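Local coordinates for ABC transporter substrate-binding protein (Rhizobium radiobacter, PDB 6TFX) that binds the opine mannopinic acid as the periplasmic solute-binding protein of an ABC importer, at residues A[368-372]-A[381-385]; A[250-254]-A[395-400]; A[10-16]-A[26-30]; A[373-377]-A[411-417]. All coordinates share one frame; numbering follows the deposited sequence.

Contact 1: residues A[368-372]-A[381-385]; sequences AAWHQ and IVLYG. With N72 ((2~{R})-2-[[(3~{R},4~{R},5~{S})-3,4,5,6-tetrakis(oxidanyl)-2-oxidanylidene-hexyl]amino]pentanedioic acid), chain C.
Trp370 drives its indole from helix 367-374 against the strand at Val382, Leu383 and Tyr384. With CG anti to the backbone N (chi1 168°), the six-membered ring slides in edge-on, and its CZ2 lies 3.2 Å from Leu383 O, close to the ring plane. Further round the rim, CH2 touches Tyr384 CD1 at 3.7 Å; the two aromatics meet rim to rim, neither lying over the other. The indole NE1 turns mainly to Val335 O, with a weak second link to a water that also takes the N-H of Leu383. This is alpha/beta packing in which this helix and strand 381-386, antiparallel to strand 240-255, together build part of the opine pocket of a two-lobed solute-binding protein. His371 lies partly beneath Trp370, whose CZ3 rests over one imidazole face. The imidazole edge faces Tyr384, CE1 being 3.2 Å from Tyr384 OH, while the two rings stand at 80°. Both polar ends then grip N72: His371 NE2 donates to N72 O (2.8 Å, 142°), and Tyr384 OH donates to N72 OE2 at 2.6 Å. Arg375 bonds both His371 ND1 and Tyr384 OH, which probably steadies both.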
# COMPACT_ATOMS: atom_id res chain seq x y z
N ALA A 368 1.76 -12.73 -4.68
CA ALA A 368 2.99 -12.08 -5.16
C ALA A 368 3.23 -12.36 -6.66
O ALA A 368 3.64 -11.44 -7.39
CB ALA A 368 4.18 -12.53 -4.35
N ALA A 369 2.92 -13.59 -7.11
CA ALA A 369 3.05 -13.95 -8.53
C ALA A 369 2.06 -13.13 -9.37
O ALA A 369 2.37 -12.74 -10.50
CB ALA A 369 2.77 -15.44 -8.73
N TRP A 370 0.83 -12.93 -8.83
CA TRP A 370 -0.21 -12.15 -9.50
C TRP A 370 0.29 -10.69 -9.67
O TRP A 370 0.16 -10.14 -10.76
CB TRP A 370 -1.48 -12.19 -8.66
CG TRP A 370 -2.55 -11.22 -9.07
CD1 TRP A 370 -3.43 -11.34 -10.11
CD2 TRP A 370 -2.84 -9.97 -8.44
NE1 TRP A 370 -4.28 -10.26 -10.14
CE2 TRP A 370 -3.95 -9.41 -9.11
CE3 TRP A 370 -2.29 -9.30 -7.33
CZ2 TRP A 370 -4.51 -8.18 -8.73
CZ3 TRP A 370 -2.88 -8.12 -6.91
CH2 TRP A 370 -3.96 -7.54 -7.63
N HIS A 371 0.92 -10.11 -8.63
CA HIS A 371 1.49 -8.76 -8.71
C HIS A 371 2.49 -8.67 -9.87
O HIS A 371 2.55 -7.64 -10.53
CB HIS A 371 2.22 -8.39 -7.40
CG HIS A 371 1.34 -7.68 -6.43
ND1 HIS A 371 1.11 -6.32 -6.54
CD2 HIS A 371 0.64 -8.16 -5.37
CE1 HIS A 371 0.28 -6.00 -5.54
NE2 HIS A 371 -0.03 -7.07 -4.82
N GLN A 372 3.28 -9.72 -10.09
CA GLN A 372 4.25 -9.72 -11.20
C GLN A 372 3.50 -9.83 -12.54
O GLN A 372 3.85 -9.14 -13.49
CB GLN A 372 5.20 -10.91 -11.02
CG GLN A 372 6.37 -10.91 -11.99
CD GLN A 372 7.26 -12.09 -11.76
OE1 GLN A 372 7.08 -13.14 -12.37
NE2 GLN A 372 8.24 -11.95 -10.87
N ILE A 381 -8.50 -6.95 -17.16
CA ILE A 381 -9.08 -6.17 -16.07
C ILE A 381 -8.28 -6.57 -14.86
O ILE A 381 -7.96 -7.74 -14.71
CB ILE A 381 -10.58 -6.48 -15.87
CG1 ILE A 381 -11.40 -6.18 -17.15
CG2 ILE A 381 -11.14 -5.63 -14.67
CD1 ILE A 381 -12.91 -6.78 -17.07
N VAL A 382 -7.98 -5.62 -13.98
CA VAL A 382 -7.20 -5.89 -12.77
C VAL A 382 -7.98 -5.39 -11.56
O VAL A 382 -8.27 -4.20 -11.49
CB VAL A 382 -5.81 -5.18 -12.87
CG1 VAL A 382 -5.04 -5.32 -11.55
CG2 VAL A 382 -4.97 -5.73 -14.04
N LEU A 383 -8.29 -6.29 -10.63
CA LEU A 383 -8.96 -5.90 -9.38
C LEU A 383 -7.79 -5.65 -8.40
O LEU A 383 -7.14 -6.61 -7.93
CB LEU A 383 -9.88 -7.04 -8.89
CG LEU A 383 -10.46 -6.82 -7.48
CD1 LEU A 383 -11.34 -5.58 -7.45
CD2 LEU A 383 -11.22 -8.06 -7.02
N TYR A 384 -7.52 -4.37 -8.09
CA TYR A 384 -6.37 -3.99 -7.26
C TYR A 384 -6.93 -3.17 -6.09
O TYR A 384 -7.83 -2.35 -6.27
CB TYR A 384 -5.45 -3.09 -8.10
CG TYR A 384 -4.02 -3.03 -7.60
CD1 TYR A 384 -3.08 -3.99 -7.99
CD2 TYR A 384 -3.60 -2.01 -6.74
CE1 TYR A 384 -1.76 -3.93 -7.55
CE2 TYR A 384 -2.29 -1.95 -6.27
CZ TYR A 384 -1.38 -2.94 -6.65
OH TYR A 384 -0.07 -2.87 -6.27
N GLY A 385 -6.35 -3.37 -4.91
CA GLY A 385 -6.80 -2.63 -3.73
C GLY A 385 -5.61 -2.00 -3.05
O GLY A 385 -4.67 -2.71 -2.68
OAB N72 C . -11.08 -7.27 0.14
CAF N72 C . -10.11 -6.40 -0.50
CAG N72 C . -8.60 -6.79 -0.34
OAC N72 C . -8.37 -7.71 0.68
CAH N72 C . -7.70 -5.55 -0.45
OAM N72 C . -8.21 -4.28 -0.35
CAI N72 C . -6.43 -5.13 0.25
OAD N72 C . -6.40 -5.63 1.57
CAJ N72 C . -5.21 -5.32 -0.61
OAE N72 C . -5.36 -5.33 -1.86
CAK N72 C . -3.82 -5.57 0.04
N N72 C . -2.94 -4.44 -0.17
CA N72 C . -1.76 -4.54 -0.95
C N72 C . -1.57 -5.75 -1.82
O N72 C . -1.87 -6.01 -3.05
CB N72 C . -1.47 -3.19 -1.61
CG N72 C . -0.61 -3.14 -2.88
CD N72 C . 0.16 -1.83 -3.04
OE1 N72 C . 0.54 -1.15 -2.04
OE2 N72 C . 0.42 -1.44 -4.20
OXT N72 C . -0.95 -6.52 -1.06
O HOH W 1 -7.31 -9.04 -10.77

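Contact 2: residues A[250-254]-A[395-400]; sequences LNLLH and YLTQFY. With N72 ((2~{R})-2-[[(3~{R},4~{R},5~{S})-3,4,5,6-tetrakis(oxidanyl)-2-oxidanylidene-hexyl]amino]pentanedioic acid), chain C.
Strand 250-254 and helix 395-400 run in roughly the same direction, at 37°, with axes 12.3 Å apart, and the gap is filled by His254, Leu250 and Leu252 meeting three aromatic residues. The imidazole of His254 lies nearly parallel to the Phe399 ring but slid aside, so they scarcely overlap; CE1 of His254 comes to 3.5 Å from Phe399 CD1. A water sits at each ring nitrogen, which should restrain its rotation. One joins His254 ND1 to the carbonyl Phe399 O, to which it donates at 2.7 Å; the other links NE2 to Tyr395 OH, again as donor to the tyrosine. That phenol bonds chiefly to Ala386 O, and Leu252 CD1 sits at its ring edge, 3.7 Å from Tyr395 OH. Leu252 also meets Tyr400 head-on, CD2 reaching Tyr400 OH at 3.4 Å, while this hydroxyl is tied to Val295 O. Within the helix, Phe399 wedges between Tyr395 and Tyr400, CE2 over the centre of the Tyr395 ring and CB over that of Tyr400. In this solute-binding fold, strand 240-255 thus turns Leu250, Leu252 and His254 to helix 392-400, while alternation along the strand gives Asn251 to the opine pocket.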
# COMPACT_ATOMS: atom_id res chain seq x y z
N LEU A 250 -8.62 1.31 -1.22
CA LEU A 250 -9.70 1.30 -2.21
C LEU A 250 -9.47 0.23 -3.24
O LEU A 250 -8.38 0.20 -3.85
CB LEU A 250 -9.79 2.67 -2.93
CG LEU A 250 -10.77 2.82 -4.11
CD1 LEU A 250 -12.21 2.53 -3.71
CD2 LEU A 250 -10.66 4.19 -4.72
N ASN A 251 -10.52 -0.58 -3.50
CA ASN A 251 -10.49 -1.62 -4.51
C ASN A 251 -11.17 -1.09 -5.76
O ASN A 251 -12.26 -0.52 -5.66
CB ASN A 251 -11.29 -2.84 -4.01
CG ASN A 251 -10.82 -3.28 -2.65
OD1 ASN A 251 -11.54 -3.15 -1.63
ND2 ASN A 251 -9.59 -3.76 -2.60
N LEU A 252 -10.53 -1.26 -6.91
CA LEU A 252 -11.14 -0.83 -8.17
C LEU A 252 -10.95 -1.93 -9.19
O LEU A 252 -9.96 -2.68 -9.09
CB LEU A 252 -10.42 0.39 -8.75
CG LEU A 252 -10.56 1.69 -7.95
CD1 LEU A 252 -9.20 2.12 -7.39
CD2 LEU A 252 -11.12 2.78 -8.84
N LEU A 253 -11.81 -1.96 -10.22
CA LEU A 253 -11.60 -2.79 -11.41
C LEU A 253 -10.96 -1.83 -12.40
O LEU A 253 -11.64 -0.92 -12.90
CB LEU A 253 -12.95 -3.27 -11.99
CG LEU A 253 -13.69 -4.27 -11.14
CD1 LEU A 253 -15.14 -4.41 -11.64
CD2 LEU A 253 -12.98 -5.62 -11.19
N HIS A 254 -9.64 -2.00 -12.67
CA HIS A 254 -8.92 -1.18 -13.65
C HIS A 254 -9.08 -1.91 -14.97
O HIS A 254 -8.65 -3.06 -15.08
CB HIS A 254 -7.44 -1.09 -13.31
CG HIS A 254 -7.22 -0.38 -12.02
ND1 HIS A 254 -7.07 1.00 -11.97
CD2 HIS A 254 -7.14 -0.88 -10.76
CE1 HIS A 254 -6.92 1.31 -10.69
NE2 HIS A 254 -6.95 0.22 -9.91
N TYR A 395 -2.31 8.94 -5.66
CA TYR A 395 -3.14 7.90 -6.31
C TYR A 395 -3.34 8.22 -7.77
O TYR A 395 -3.25 7.34 -8.62
CB TYR A 395 -4.50 7.80 -5.61
CG TYR A 395 -4.98 6.37 -5.46
CD1 TYR A 395 -4.58 5.59 -4.38
CD2 TYR A 395 -5.85 5.81 -6.39
CE1 TYR A 395 -5.06 4.29 -4.21
CE2 TYR A 395 -6.33 4.50 -6.23
CZ TYR A 395 -5.93 3.74 -5.13
OH TYR A 395 -6.39 2.44 -4.98
N LEU A 396 -3.61 9.51 -8.10
CA LEU A 396 -3.87 9.85 -9.49
C LEU A 396 -2.66 9.59 -10.39
O LEU A 396 -2.81 9.05 -11.48
CB LEU A 396 -4.31 11.32 -9.63
CG LEU A 396 -5.68 11.63 -9.05
CD1 LEU A 396 -5.90 13.14 -9.03
CD2 LEU A 396 -6.82 10.94 -9.87
N THR A 397 -1.48 10.05 -9.96
CA THR A 397 -0.31 9.87 -10.82
C THR A 397 -0.00 8.39 -10.99
O THR A 397 0.28 7.94 -12.10
CB THR A 397 0.90 10.63 -10.23
OG1 THR A 397 0.60 12.03 -10.21
CG2 THR A 397 2.18 10.36 -11.02
N GLN A 398 -0.00 7.63 -9.89
CA GLN A 398 0.43 6.23 -9.97
C GLN A 398 -0.51 5.31 -10.74
O GLN A 398 -0.06 4.41 -11.46
CB GLN A 398 0.68 5.70 -8.55
CG GLN A 398 1.83 6.49 -7.87
CD GLN A 398 2.13 5.95 -6.50
OE1 GLN A 398 1.98 4.77 -6.23
NE2 GLN A 398 2.60 6.82 -5.62
N PHE A 399 -1.82 5.51 -10.55
CA PHE A 399 -2.80 4.62 -11.18
C PHE A 399 -3.34 5.14 -12.51
O PHE A 399 -3.84 4.31 -13.30
CB PHE A 399 -3.98 4.43 -10.24
CG PHE A 399 -3.70 3.50 -9.10
CD1 PHE A 399 -3.87 2.12 -9.25
CD2 PHE A 399 -3.21 3.99 -7.89
CE1 PHE A 399 -3.59 1.25 -8.18
CE2 PHE A 399 -2.89 3.11 -6.83
CZ PHE A 399 -3.11 1.75 -6.98
N TYR A 400 -3.32 6.46 -12.76
CA TYR A 400 -4.01 6.98 -13.93
C TYR A 400 -3.22 7.90 -14.88
O TYR A 400 -3.75 8.17 -15.96
CB TYR A 400 -5.30 7.71 -13.48
CG TYR A 400 -6.16 6.89 -12.54
CD1 TYR A 400 -6.67 5.65 -12.93
CD2 TYR A 400 -6.42 7.32 -11.24
CE1 TYR A 400 -7.43 4.87 -12.06
CE2 TYR A 400 -7.18 6.55 -10.36
CZ TYR A 400 -7.65 5.31 -10.76
OH TYR A 400 -8.39 4.54 -9.89
OAB N72 C . -11.08 -7.27 0.14
CAF N72 C . -10.11 -6.40 -0.50
CAG N72 C . -8.60 -6.79 -0.34
OAC N72 C . -8.37 -7.71 0.68
CAH N72 C . -7.70 -5.55 -0.45
OAM N72 C . -8.21 -4.28 -0.35
CAI N72 C . -6.43 -5.13 0.25
OAD N72 C . -6.40 -5.63 1.57
CAJ N72 C . -5.21 -5.32 -0.61
OAE N72 C . -5.36 -5.33 -1.86
CAK N72 C . -3.82 -5.57 0.04
N N72 C . -2.94 -4.44 -0.17
CA N72 C . -1.76 -4.54 -0.95
C N72 C . -1.57 -5.75 -1.82
O N72 C . -1.87 -6.01 -3.05
CB N72 C . -1.47 -3.19 -1.61
CG N72 C . -0.61 -3.14 -2.88
CD N72 C . 0.16 -1.83 -3.04
OE1 N72 C . 0.54 -1.15 -2.04
OE2 N72 C . 0.42 -1.44 -4.20
OXT N72 C . -0.95 -6.52 -1.06
O HOH W 2 -5.50 2.24 -13.96
O HOH W 3 -6.54 0.15 -6.91

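Contact 3: residues A[10-16]-A[26-30]; sequences VASEDVT and TSDRT. With N72 ((2~{R})-2-[[(3~{R},4~{R},5~{S})-3,4,5,6-tetrakis(oxidanyl)-2-oxidanylidene-hexyl]amino]pentanedioic acid), chain C.
Val10, at the end of strand 5-10, starts the contact with a light touch: its CG2 lies 4.0 Å from Ser27 OG on helix 26-35. Ala11 is the centre of an inverse gamma turn, which swings the chain round so that Ser12 faces the helix. There the two serines pack carbon to carbon, Ser12 CB 3.5 Å from Ser27 CB; a bound magnesium ion lies about 3 Å from the side chain of Ser12 at its nearest. Asp14 contributes through its backbone; its carboxylate bonds Gly178 N instead. A water donates to Asp14 O and to Asp28 OD1 (2.7 Å) while accepting from Ser27 OG, whose other partner is Tyr201 OH. It thus ties the loop to two successive helix residues. Val15 passes close by, its CA 3.7 Å from Asp28 OD1, and brings Thr16 to the main anchor. Thr16 N donates to Asp28 OD1 at 3.1 Å, nearly straight (170°) and on the syn lone pair; a second, weak bond from the same N-H reaches OD2 at 3.3 Å. OD2 also accepts from Thr17 N. With CG anti to its own carbonyl carbon (chi1 -76°), Asp28 holds its carboxylate out across the loop's N-H groups. At the start of the same helix, Thr26 N donates to N72 OXT at 3.0 Å, where the helix dipole probably favours the opine carboxylate, and Arg29 adds weak bonds to N72 OE1. Beside this pocket-bearing helix start, the loop is therefore fastened by one carboxylate through consecutive amides, which would be expected to stabilise its negative charge.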
# COMPACT_ATOMS: atom_id res chain seq x y z
N VAL A 10 -0.41 -14.15 9.28
CA VAL A 10 -0.76 -13.21 8.22
C VAL A 10 -1.29 -13.89 6.99
O VAL A 10 -1.03 -15.07 6.77
CB VAL A 10 0.41 -12.24 7.89
CG1 VAL A 10 0.98 -11.59 9.16
CG2 VAL A 10 1.51 -12.96 7.11
N ALA A 11 -2.02 -13.11 6.16
CA ALA A 11 -2.61 -13.60 4.91
C ALA A 11 -1.57 -13.40 3.81
O ALA A 11 -1.65 -12.47 3.01
CB ALA A 11 -3.88 -12.84 4.58
N SER A 12 -0.59 -14.27 3.80
CA SER A 12 0.49 -14.28 2.82
C SER A 12 1.04 -15.68 2.75
O SER A 12 0.97 -16.42 3.73
CB SER A 12 1.61 -13.33 3.23
OG SER A 12 2.67 -13.38 2.29
N GLU A 13 1.60 -16.04 1.60
CA GLU A 13 2.19 -17.36 1.38
C GLU A 13 3.69 -17.36 1.58
O GLU A 13 4.24 -18.41 1.92
CB GLU A 13 1.80 -17.92 -0.00
CG GLU A 13 0.29 -18.08 -0.16
CD GLU A 13 -0.21 -18.89 -1.34
OE1 GLU A 13 0.41 -19.94 -1.63
OE2 GLU A 13 -1.21 -18.48 -1.98
N ASP A 14 4.38 -16.19 1.41
CA ASP A 14 5.84 -16.13 1.56
C ASP A 14 6.33 -14.69 1.45
O ASP A 14 5.54 -13.78 1.18
CB ASP A 14 6.51 -16.95 0.41
CG ASP A 14 7.95 -17.45 0.62
OD1 ASP A 14 8.50 -17.27 1.74
OD2 ASP A 14 8.52 -18.02 -0.35
N VAL A 15 7.63 -14.50 1.67
CA VAL A 15 8.35 -13.24 1.48
C VAL A 15 8.63 -13.16 -0.02
O VAL A 15 9.07 -14.15 -0.59
CB VAL A 15 9.75 -13.30 2.21
CG1 VAL A 15 10.68 -12.17 1.76
CG2 VAL A 15 9.59 -13.31 3.71
N THR A 16 8.48 -11.97 -0.63
CA THR A 16 8.90 -11.78 -2.02
C THR A 16 10.14 -10.89 -1.99
O THR A 16 11.18 -11.30 -2.49
CB THR A 16 7.78 -11.24 -2.90
OG1 THR A 16 6.70 -12.17 -2.81
CG2 THR A 16 8.22 -11.10 -4.37
N THR A 26 1.09 -6.11 1.07
CA THR A 26 0.96 -5.69 2.47
C THR A 26 1.96 -6.47 3.35
O THR A 26 2.59 -5.87 4.24
CB THR A 26 -0.47 -5.96 2.96
OG1 THR A 26 -1.32 -5.04 2.29
CG2 THR A 26 -0.61 -5.73 4.47
N SER A 27 2.11 -7.79 3.12
CA SER A 27 2.99 -8.58 3.97
C SER A 27 4.45 -8.11 3.88
O SER A 27 5.11 -7.96 4.91
CB SER A 27 2.90 -10.06 3.63
OG SER A 27 3.68 -10.78 4.58
N ASP A 28 4.95 -7.87 2.66
CA ASP A 28 6.35 -7.41 2.54
C ASP A 28 6.49 -6.00 3.14
O ASP A 28 7.45 -5.73 3.85
CB ASP A 28 6.80 -7.41 1.07
CG ASP A 28 7.12 -8.77 0.46
OD1 ASP A 28 7.17 -9.79 1.22
OD2 ASP A 28 7.35 -8.82 -0.77
N ARG A 29 5.48 -5.10 2.91
CA ARG A 29 5.56 -3.75 3.48
C ARG A 29 5.52 -3.80 5.02
O ARG A 29 6.13 -2.94 5.69
CB ARG A 29 4.39 -2.87 3.00
CG ARG A 29 4.46 -2.55 1.51
CD ARG A 29 3.28 -1.66 1.20
NE ARG A 29 3.12 -1.32 -0.22
CZ ARG A 29 3.63 -0.25 -0.82
NH1 ARG A 29 4.46 0.56 -0.16
NH2 ARG A 29 3.34 0.01 -2.08
N THR A 30 4.76 -4.76 5.59
CA THR A 30 4.65 -4.89 7.05
C THR A 30 6.02 -5.28 7.63
O THR A 30 6.51 -4.63 8.54
CB THR A 30 3.59 -5.92 7.44
OG1 THR A 30 2.33 -5.51 6.91
CG2 THR A 30 3.46 -6.07 8.97
OAB N72 C . -11.08 -7.27 0.14
CAF N72 C . -10.11 -6.40 -0.50
CAG N72 C . -8.60 -6.79 -0.34
OAC N72 C . -8.37 -7.71 0.68
CAH N72 C . -7.70 -5.55 -0.45
OAM N72 C . -8.21 -4.28 -0.35
CAI N72 C . -6.43 -5.13 0.25
OAD N72 C . -6.40 -5.63 1.57
CAJ N72 C . -5.21 -5.32 -0.61
OAE N72 C . -5.36 -5.33 -1.86
CAK N72 C . -3.82 -5.57 0.04
N N72 C . -2.94 -4.44 -0.17
CA N72 C . -1.76 -4.54 -0.95
C N72 C . -1.57 -5.75 -1.82
O N72 C . -1.87 -6.01 -3.05
CB N72 C . -1.47 -3.19 -1.61
CG N72 C . -0.61 -3.14 -2.88
CD N72 C . 0.16 -1.83 -3.04
OE1 N72 C . 0.54 -1.15 -2.04
OE2 N72 C . 0.42 -1.44 -4.20
OXT N72 C . -0.95 -6.52 -1.06
O HOH W 4 5.77 -11.37 2.95

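Contact 4: residues A[373-377]-A[411-417]; sequences MIRKD and QVVNFSH
Left-handed backbone angles occur at both Asp377 and His417 (phi 66°), and the two side chains come from opposite directions: CG of His417 stands anti to its carbonyl carbon, while a chi1 of -124° carries the Asp377 carboxylate across. Carboxylate and imidazole are nearly coplanar, and His417 NE2 donates to the syn lone pair of Asp377 OD1 at 2.8 Å. The imidazole's other nitrogen, ND1, bonds Glu405, so a carboxylate at each nitrogen would probably favour the doubly protonated ring. Asp377 is the last residue of a type I beta turn begun at Ile374; segment 411-417 lies in the loop between helices 392-400 and 422-430, which also carries Cys418, a ligand of a magnesium ion. Ile374 presses CD1 onto Phe415 CZ at 3.5 Å. Extended from CG to NE, Arg375 runs alongside Val413, whose CG1 is 3.4 Å from NH2. Phe415 CZ lies over one guanidinium face, the planes 84° apart. NE reaches Val412 O through a water, while the guanidinium end, beside His371 and Tyr384, lies in the second shell of the opine pocket. Gln411 meets the turn through its amide: NE2 bonds Arg375 O weakly (3.3 Å), and OE1, which accepts from Gly407 N, shares a water with that carbonyl.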
# COMPACT_ATOMS: atom_id res chain seq x y z
N MET A 373 2.49 -10.72 -12.62
CA MET A 373 1.73 -10.93 -13.86
C MET A 373 1.00 -9.70 -14.32
O MET A 373 1.08 -9.35 -15.49
CB MET A 373 0.73 -12.08 -13.72
CG MET A 373 1.41 -13.42 -13.63
SD MET A 373 0.15 -14.73 -13.63
CE MET A 373 -0.40 -14.69 -15.28
N ILE A 374 0.32 -9.00 -13.41
CA ILE A 374 -0.44 -7.81 -13.85
C ILE A 374 0.48 -6.71 -14.35
O ILE A 374 0.08 -5.92 -15.21
CB ILE A 374 -1.40 -7.34 -12.74
CG1 ILE A 374 -0.61 -6.93 -11.47
CG2 ILE A 374 -2.43 -8.45 -12.45
CD1 ILE A 374 -1.54 -6.46 -10.33
N ARG A 375 1.72 -6.67 -13.84
CA ARG A 375 2.72 -5.67 -14.25
C ARG A 375 3.39 -6.05 -15.59
O ARG A 375 4.27 -5.32 -16.06
CB ARG A 375 3.74 -5.46 -13.12
CG ARG A 375 3.11 -4.63 -12.00
CD ARG A 375 4.04 -4.55 -10.81
NE ARG A 375 3.57 -3.65 -9.76
CZ ARG A 375 2.63 -3.95 -8.88
NH1 ARG A 375 1.97 -5.10 -8.98
NH2 ARG A 375 2.31 -3.09 -7.91
N LYS A 376 2.99 -7.19 -16.19
CA LYS A 376 3.41 -7.63 -17.51
C LYS A 376 2.22 -7.47 -18.49
O LYS A 376 2.29 -7.95 -19.64
CB LYS A 376 3.91 -9.08 -17.49
CG LYS A 376 5.25 -9.25 -16.81
CD LYS A 376 5.66 -10.72 -16.85
CE LYS A 376 7.03 -10.96 -16.26
NZ LYS A 376 7.31 -12.41 -16.10
N ASP A 377 1.12 -6.82 -18.03
CA ASP A 377 -0.08 -6.52 -18.83
C ASP A 377 -0.79 -7.81 -19.24
O ASP A 377 -1.36 -7.90 -20.34
CB ASP A 377 0.32 -5.72 -20.09
CG ASP A 377 -0.37 -4.40 -20.26
OD1 ASP A 377 -1.35 -4.13 -19.51
OD2 ASP A 377 0.04 -3.64 -21.17
N GLN A 411 6.71 2.80 -15.58
CA GLN A 411 5.45 2.18 -15.15
C GLN A 411 5.27 2.16 -13.66
O GLN A 411 6.24 1.97 -12.93
CB GLN A 411 5.27 0.76 -15.71
CG GLN A 411 6.19 -0.29 -15.09
CD GLN A 411 5.80 -1.67 -15.60
OE1 GLN A 411 5.63 -1.88 -16.79
NE2 GLN A 411 5.60 -2.61 -14.69
N VAL A 412 4.01 2.34 -13.21
CA VAL A 412 3.74 2.18 -11.79
C VAL A 412 2.57 1.18 -11.70
O VAL A 412 2.80 -0.04 -11.84
CB VAL A 412 3.52 3.49 -11.00
CG1 VAL A 412 3.63 3.23 -9.50
CG2 VAL A 412 4.52 4.57 -11.42
N VAL A 413 1.33 1.70 -11.55
CA VAL A 413 0.17 0.80 -11.42
C VAL A 413 -1.01 1.28 -12.30
O VAL A 413 -2.17 1.04 -11.95
CB VAL A 413 -0.24 0.60 -9.93
CG1 VAL A 413 0.72 -0.35 -9.22
CG2 VAL A 413 -0.30 1.93 -9.19
N ASN A 414 -0.69 1.86 -13.49
CA ASN A 414 -1.75 2.30 -14.39
C ASN A 414 -2.08 1.11 -15.28
O ASN A 414 -1.61 0.99 -16.42
CB ASN A 414 -1.35 3.55 -15.18
CG ASN A 414 -2.41 4.04 -16.15
OD1 ASN A 414 -3.47 3.39 -16.35
ND2 ASN A 414 -2.14 5.19 -16.79
N PHE A 415 -2.90 0.23 -14.72
CA PHE A 415 -3.32 -1.00 -15.43
C PHE A 415 -4.35 -0.73 -16.49
O PHE A 415 -4.52 -1.56 -17.39
CB PHE A 415 -3.91 -1.99 -14.43
CG PHE A 415 -2.92 -2.40 -13.37
CD1 PHE A 415 -1.80 -3.17 -13.69
CD2 PHE A 415 -3.09 -2.00 -12.04
CE1 PHE A 415 -0.87 -3.54 -12.71
CE2 PHE A 415 -2.17 -2.40 -11.06
CZ PHE A 415 -1.06 -3.13 -11.41
N SER A 416 -5.09 0.38 -16.37
CA SER A 416 -6.13 0.70 -17.35
C SER A 416 -5.57 1.31 -18.61
O SER A 416 -6.29 1.40 -19.61
CB SER A 416 -7.16 1.64 -16.73
OG SER A 416 -6.54 2.88 -16.43
N HIS A 417 -4.30 1.78 -18.58
CA HIS A 417 -3.68 2.49 -19.70
C HIS A 417 -4.39 3.84 -19.93
O HIS A 417 -4.44 4.35 -21.05
CB HIS A 417 -3.58 1.61 -20.96
CG HIS A 417 -2.67 0.43 -20.75
ND1 HIS A 417 -1.43 0.36 -21.34
CD2 HIS A 417 -2.87 -0.71 -20.03
CE1 HIS A 417 -0.89 -0.78 -20.93
NE2 HIS A 417 -1.72 -1.47 -20.16
O HOH W 5 4.77 -0.96 -10.21
O HOH W 6 5.82 -4.37 -18.15
O HOH W 7 -2.99 -3.92 -17.38

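In the fold
Contacts 1 and 4 both use helix 367-374 and meet at the guanidinium of Arg375. Contact 1 joins contact 2 through the paired strands 381-386 and 240-255, with Tyr384 also packing on Phe399; contact 2 meets contact 4 at Gln398 and Val413. Contacts 1 and 2 are fully buried and largely aromatic, their polar ends satisfied by ligand, carbonyls or water, whereas contact 4 is only partly buried and adds carboxylate, imidazole and amide links. Contact 3, about 21 Å from contacts 2 and 4 between centres, is mostly buried with Thr16 exposed at its edge; it relies on polar loop anchoring, yet reaches N72 as contacts 1 and 2 do and touches contact 1 at Thr16 and Ala368.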